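Local coordinates for putative pyridoxal phosphate-dependent transferase (Clostridium difficile, PDB 4DQ6), which belongs to the class I and II aminotransferase family of pyridoxal phosphate-dependent enzymes and binds pyridoxal-5'-phosphate, at residues Tyr6-Ile11 / Leu296-Ser301; Lys45-Ile50 / Glu289-Ser294. All blocks are in the same frame, centred on the assembly; numbering follows the deposited sequence. Where two conformers were deposited one is given.

Overall arrangement
Both contacts lie on the helix 289-313, which in this fold leads from the large domain toward the small C-terminal one. Contact 2 uses its first turns and contact 1 the turns that follow. Their centres are about 11 Å apart. Neither is deep core: each is partly buried, about 19 Å between its centre and that of the chain. In both, one aromatic side chain of the helix does most of the touching. Tyr298 in contact 1 adds a direct hydrogen bond to its ring packing, whereas Trp291 in contact 2 reaches a carbonyl through water. Contact 1 stays within one chain; Lys45 in contact 2 also reaches the second subunit.

Contact 1. Residues Tyr6-Ile11 / Leu296-Ser301; sequences YNFNEI and LEYLES
Phe8 and Asn9 of the N-terminal segment both close on one residue, Tyr298 of the helix 289-313. They are the two corner residues of a type I beta turn from Asn7 to Glu10, closed by Glu10 N to Asn7 O at 3.2 Å. The protein has the fold type I architecture of pyridoxal phosphate enzymes, and here the N-terminal segment lies along its long helix.

Phe8 takes one face of the tyrosine. Phe8 CB sits 3.4 Å from the centroid of the Tyr298 ring and only 4° off the ring normal. This is a CH-pi contact over the middle of the ring. The Phe8 ring itself runs past the tyrosine in the opposite direction, toward the preceding turn of the helix at Ser294. Phe8 CD2 comes 3.9 Å from Tyr298 CB. The two rings meet obliquely, with centroids 5.3 Å apart.

Asn9 works at the far end of the same ring. Tyr298 OH donates a short hydrogen bond of 2.5 Å to Asn9 OD1, with a C=O...donor angle of 141°. The hydroxyl lies somewhat off the carbonyl plane, while OD1 stays near the plane of the tyrosine ring. The amide is strongly turned against that ring. Tyr298 is aimed outward by its first torsion, which sets CG anti to the backbone N (chi1 -164°).

Further residues pack round Phe8. Its ring meets Phe44 edge-to-face and Trp291 at a steep angle, and it also touches Phe295 and Ser294. The phenol oxygen is gripped twice: Tyr298 OH gives its proton to Asn9 OD1 and accepts from the backbone N of Arg376.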
# COMPACT_ATOMS: atom_id res chain seq x y z
N TYR A 6 -0.79 -7.69 -30.69
CA TYR A 6 -0.33 -8.25 -29.44
C TYR A 6 -1.05 -9.56 -29.02
O TYR A 6 -1.04 -9.92 -27.81
CB TYR A 6 -0.53 -7.21 -28.35
CG TYR A 6 0.31 -5.97 -28.59
CD1 TYR A 6 1.62 -5.93 -28.17
CD2 TYR A 6 -0.22 -4.85 -29.25
CE1 TYR A 6 2.38 -4.80 -28.39
CE2 TYR A 6 0.53 -3.72 -29.47
CZ TYR A 6 1.83 -3.71 -29.02
OH TYR A 6 2.59 -2.58 -29.27
N ASN A 7 -1.71 -10.20 -29.97
CA ASN A 7 -2.38 -11.50 -29.77
C ASN A 7 -3.40 -11.46 -28.60
O ASN A 7 -3.33 -12.24 -27.66
CB ASN A 7 -1.36 -12.59 -29.49
CG ASN A 7 -1.91 -13.99 -29.75
OD1 ASN A 7 -3.06 -14.15 -30.19
ND2 ASN A 7 -1.11 -15.01 -29.42
N PHE A 8 -4.32 -10.52 -28.66
CA PHE A 8 -5.36 -10.45 -27.62
C PHE A 8 -6.29 -11.65 -27.70
O PHE A 8 -6.96 -11.94 -26.73
CB PHE A 8 -6.20 -9.16 -27.76
CG PHE A 8 -5.41 -7.86 -27.46
CD1 PHE A 8 -5.12 -7.50 -26.15
CD2 PHE A 8 -4.99 -7.04 -28.48
CE1 PHE A 8 -4.42 -6.34 -25.89
CE2 PHE A 8 -4.28 -5.88 -28.24
CZ PHE A 8 -4.02 -5.52 -26.95
N ASN A 9 -6.25 -12.41 -28.79
CA ASN A 9 -7.11 -13.60 -28.94
C ASN A 9 -6.63 -14.78 -28.05
O ASN A 9 -7.39 -15.72 -27.73
CB ASN A 9 -7.16 -14.08 -30.42
CG ASN A 9 -8.02 -13.21 -31.34
OD1 ASN A 9 -9.04 -12.62 -30.94
ND2 ASN A 9 -7.69 -13.24 -32.66
N GLU A 10 -5.37 -14.75 -27.64
CA GLU A 10 -4.78 -15.85 -26.90
C GLU A 10 -5.58 -16.18 -25.63
O GLU A 10 -5.82 -15.31 -24.86
CB GLU A 10 -3.32 -15.51 -26.51
CG GLU A 10 -2.62 -16.61 -25.69
CD GLU A 10 -1.13 -16.35 -25.40
OE1 GLU A 10 -0.67 -15.19 -25.43
OE2 GLU A 10 -0.41 -17.34 -25.14
N ILE A 11 -5.92 -17.44 -25.37
CA ILE A 11 -6.42 -17.76 -24.00
C ILE A 11 -5.30 -17.68 -22.92
O ILE A 11 -4.26 -18.23 -23.10
CB ILE A 11 -7.12 -19.15 -23.95
CG1 ILE A 11 -6.22 -20.26 -24.53
CG2 ILE A 11 -8.42 -19.09 -24.75
CD1 ILE A 11 -6.55 -21.68 -24.06
N LEU A 296 -7.42 -0.74 -27.55
CA LEU A 296 -8.68 -0.01 -27.73
C LEU A 296 -9.38 -0.42 -29.01
O LEU A 296 -10.61 -0.48 -29.08
CB LEU A 296 -8.43 1.47 -27.68
CG LEU A 296 -8.08 2.11 -26.32
CD1 LEU A 296 -7.65 3.54 -26.57
CD2 LEU A 296 -9.25 2.05 -25.31
N GLU A 297 -8.61 -0.78 -30.02
CA GLU A 297 -9.22 -1.38 -31.24
C GLU A 297 -9.88 -2.76 -30.99
O GLU A 297 -10.99 -3.02 -31.42
CB GLU A 297 -8.15 -1.50 -32.31
CG GLU A 297 -7.81 -0.16 -32.90
CD GLU A 297 -8.76 0.24 -34.03
OE1 GLU A 297 -9.68 -0.55 -34.36
OE2 GLU A 297 -8.59 1.36 -34.58
N TYR A 298 -9.17 -3.58 -30.24
CA TYR A 298 -9.69 -4.87 -29.85
C TYR A 298 -10.97 -4.75 -28.99
O TYR A 298 -11.90 -5.45 -29.21
CB TYR A 298 -8.60 -5.70 -29.17
CG TYR A 298 -8.93 -7.18 -29.09
CD1 TYR A 298 -8.65 -8.00 -30.13
CD2 TYR A 298 -9.66 -7.73 -28.02
CE1 TYR A 298 -8.91 -9.35 -30.11
CE2 TYR A 298 -9.94 -9.12 -27.97
CZ TYR A 298 -9.58 -9.92 -29.05
OH TYR A 298 -9.90 -11.28 -28.97
N LEU A 299 -10.96 -3.82 -28.02
CA LEU A 299 -12.08 -3.62 -27.16
C LEU A 299 -13.27 -3.16 -27.94
O LEU A 299 -14.36 -3.66 -27.72
CB LEU A 299 -11.70 -2.56 -26.14
CG LEU A 299 -12.84 -2.11 -25.26
CD1 LEU A 299 -13.26 -3.32 -24.47
CD2 LEU A 299 -12.30 -0.98 -24.39
N GLU A 300 -13.08 -2.18 -28.82
CA GLU A 300 -14.22 -1.68 -29.55
C GLU A 300 -14.83 -2.74 -30.44
O GLU A 300 -16.06 -2.84 -30.58
CB GLU A 300 -13.88 -0.42 -30.33
CG GLU A 300 -15.15 0.26 -30.86
CD GLU A 300 -15.09 1.80 -30.95
OE1 GLU A 300 -14.04 2.41 -30.63
OE2 GLU A 300 -16.15 2.39 -31.36
N SER A 301 -14.00 -3.59 -31.00
CA SER A 301 -14.54 -4.72 -31.75
C SER A 301 -15.33 -5.69 -30.88
O SER A 301 -16.44 -6.11 -31.22
CB SER A 301 -13.39 -5.41 -32.43
OG SER A 301 -13.84 -6.45 -33.28

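Contact 2. Residues Lys45-Ile50 / Glu289-Ser294; sequences KAAPCI and ESWLES
Trp291 and Ala47 carry most of this contact, with Lys45 at its margin. The Ala47 methyl lies over one face of the indole, displaced toward the rim. Ala47 CB is 3.5 Å from Trp291 CG and 3.8 Å from the centroid of the five-membered ring, a CH-pi contact 22° off the ring normal. Trp291 holds CG anti to its own backbone nitrogen (chi1 -176°), which carries the indole out from the helix to the 45-50 segment. Pro48 adds a looser touch, CD to Trp291 CD1 at 4.0 Å.

The polar edge of the indole is served by a water. This water accepts from Trp291 NE1 at 2.8 Å, in the plane of the ring, and donates to Lys45 O at 2.8 Å. It thus satisfies the N-H of a buried tryptophan and joins the two segments where they share no direct hydrogen bond. Lys45 O also stands 3.8 Å from Trp291 CZ2.

The Lys45 amine turns away to a salt bridge with Glu61 of the second subunit. Tyr6 meets the tryptophan edge-to-face.

Ala47 is the N-cap of helix 48-58, and Pro48 begins its first turn. The contact sets this helix start against the long helix that leads toward the small domain in fold type I pyridoxal phosphate enzymes.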
# COMPACT_ATOMS: atom_id res chain seq x y z
N LYS A 45 -2.61 -10.31 -21.08
CA LYS A 45 -1.25 -10.04 -20.62
C LYS A 45 -0.95 -8.57 -20.59
O LYS A 45 -1.49 -7.81 -21.39
CB LYS A 45 -0.24 -10.73 -21.52
CG LYS A 45 -0.27 -12.23 -21.36
CD LYS A 45 0.80 -12.85 -22.20
CE LYS A 45 0.76 -14.34 -21.98
NZ LYS A 45 1.69 -14.91 -22.98
N ALA A 46 -0.10 -8.14 -19.69
CA ALA A 46 0.33 -6.75 -19.67
C ALA A 46 1.12 -6.46 -20.91
O ALA A 46 1.67 -7.40 -21.50
CB ALA A 46 1.22 -6.46 -18.43
N ALA A 47 1.27 -5.23 -21.28
CA ALA A 47 2.07 -4.84 -22.40
C ALA A 47 3.51 -5.35 -22.31
O ALA A 47 4.08 -5.43 -21.23
CB ALA A 47 2.11 -3.33 -22.55
N PRO A 48 4.08 -5.73 -23.43
CA PRO A 48 5.47 -6.19 -23.37
C PRO A 48 6.46 -5.26 -22.69
O PRO A 48 7.36 -5.71 -21.99
CB PRO A 48 5.84 -6.31 -24.86
CG PRO A 48 4.57 -6.49 -25.54
CD PRO A 48 3.51 -5.75 -24.78
N CYS A 49 6.31 -3.96 -22.87
CA CYS A 49 7.19 -3.03 -22.21
C CYS A 49 7.11 -3.07 -20.68
O CYS A 49 8.09 -2.85 -19.95
CB CYS A 49 6.96 -1.64 -22.68
SG CYS A 49 5.26 -1.04 -22.42
N ILE A 50 5.90 -3.33 -20.20
CA ILE A 50 5.70 -3.45 -18.74
C ILE A 50 6.36 -4.74 -18.21
O ILE A 50 7.13 -4.70 -17.26
CB ILE A 50 4.24 -3.44 -18.40
CG1 ILE A 50 3.65 -2.09 -18.77
CG2 ILE A 50 4.03 -3.82 -16.92
CD1 ILE A 50 2.12 -2.13 -18.72
N GLU A 289 1.97 3.28 -25.20
CA GLU A 289 0.98 3.87 -26.07
C GLU A 289 0.53 2.95 -27.24
O GLU A 289 -0.68 2.85 -27.51
CB GLU A 289 1.44 5.22 -26.58
CG GLU A 289 0.37 6.09 -27.19
CD GLU A 289 0.82 7.56 -27.34
OE1 GLU A 289 1.97 7.89 -26.97
OE2 GLU A 289 0.01 8.36 -27.84
N SER A 290 1.48 2.27 -27.88
CA SER A 290 1.12 1.42 -29.00
C SER A 290 0.25 0.23 -28.57
O SER A 290 -0.73 -0.09 -29.23
CB SER A 290 2.35 1.00 -29.79
OG SER A 290 2.85 2.11 -30.53
N TRP A 291 0.61 -0.39 -27.46
CA TRP A 291 -0.25 -1.41 -26.85
C TRP A 291 -1.62 -0.88 -26.51
O TRP A 291 -2.63 -1.53 -26.85
CB TRP A 291 0.44 -2.05 -25.64
CG TRP A 291 -0.36 -3.14 -25.04
CD1 TRP A 291 -0.30 -4.53 -25.31
CD2 TRP A 291 -1.43 -2.98 -24.05
NE1 TRP A 291 -1.21 -5.18 -24.54
CE2 TRP A 291 -1.93 -4.32 -23.78
CE3 TRP A 291 -2.01 -1.90 -23.38
CZ2 TRP A 291 -2.93 -4.57 -22.88
CZ3 TRP A 291 -3.01 -2.17 -22.47
CH2 TRP A 291 -3.48 -3.47 -22.24
N LEU A 292 -1.69 0.32 -25.90
CA LEU A 292 -2.96 0.86 -25.58
C LEU A 292 -3.85 1.11 -26.83
O LEU A 292 -5.02 0.74 -26.83
CB LEU A 292 -2.81 2.15 -24.78
CG LEU A 292 -4.10 2.88 -24.58
CD1 LEU A 292 -5.14 2.13 -23.73
CD2 LEU A 292 -3.86 4.22 -23.85
N GLU A 293 -3.28 1.62 -27.91
CA GLU A 293 -4.09 1.90 -29.10
C GLU A 293 -4.61 0.55 -29.67
O GLU A 293 -5.76 0.45 -30.11
CB GLU A 293 -3.31 2.72 -30.12
CG GLU A 293 -3.03 4.16 -29.68
CD GLU A 293 -4.25 5.03 -29.48
OE1 GLU A 293 -5.30 4.84 -30.15
OE2 GLU A 293 -4.19 5.97 -28.64
N SER A 294 -3.77 -0.48 -29.64
CA SER A 294 -4.16 -1.81 -30.14
C SER A 294 -5.24 -2.43 -29.27
O SER A 294 -6.19 -2.98 -29.78
CB SER A 294 -2.96 -2.74 -30.25
OG SER A 294 -3.21 -3.97 -30.98
O HOH W 1 -1.51 -7.98 -24.15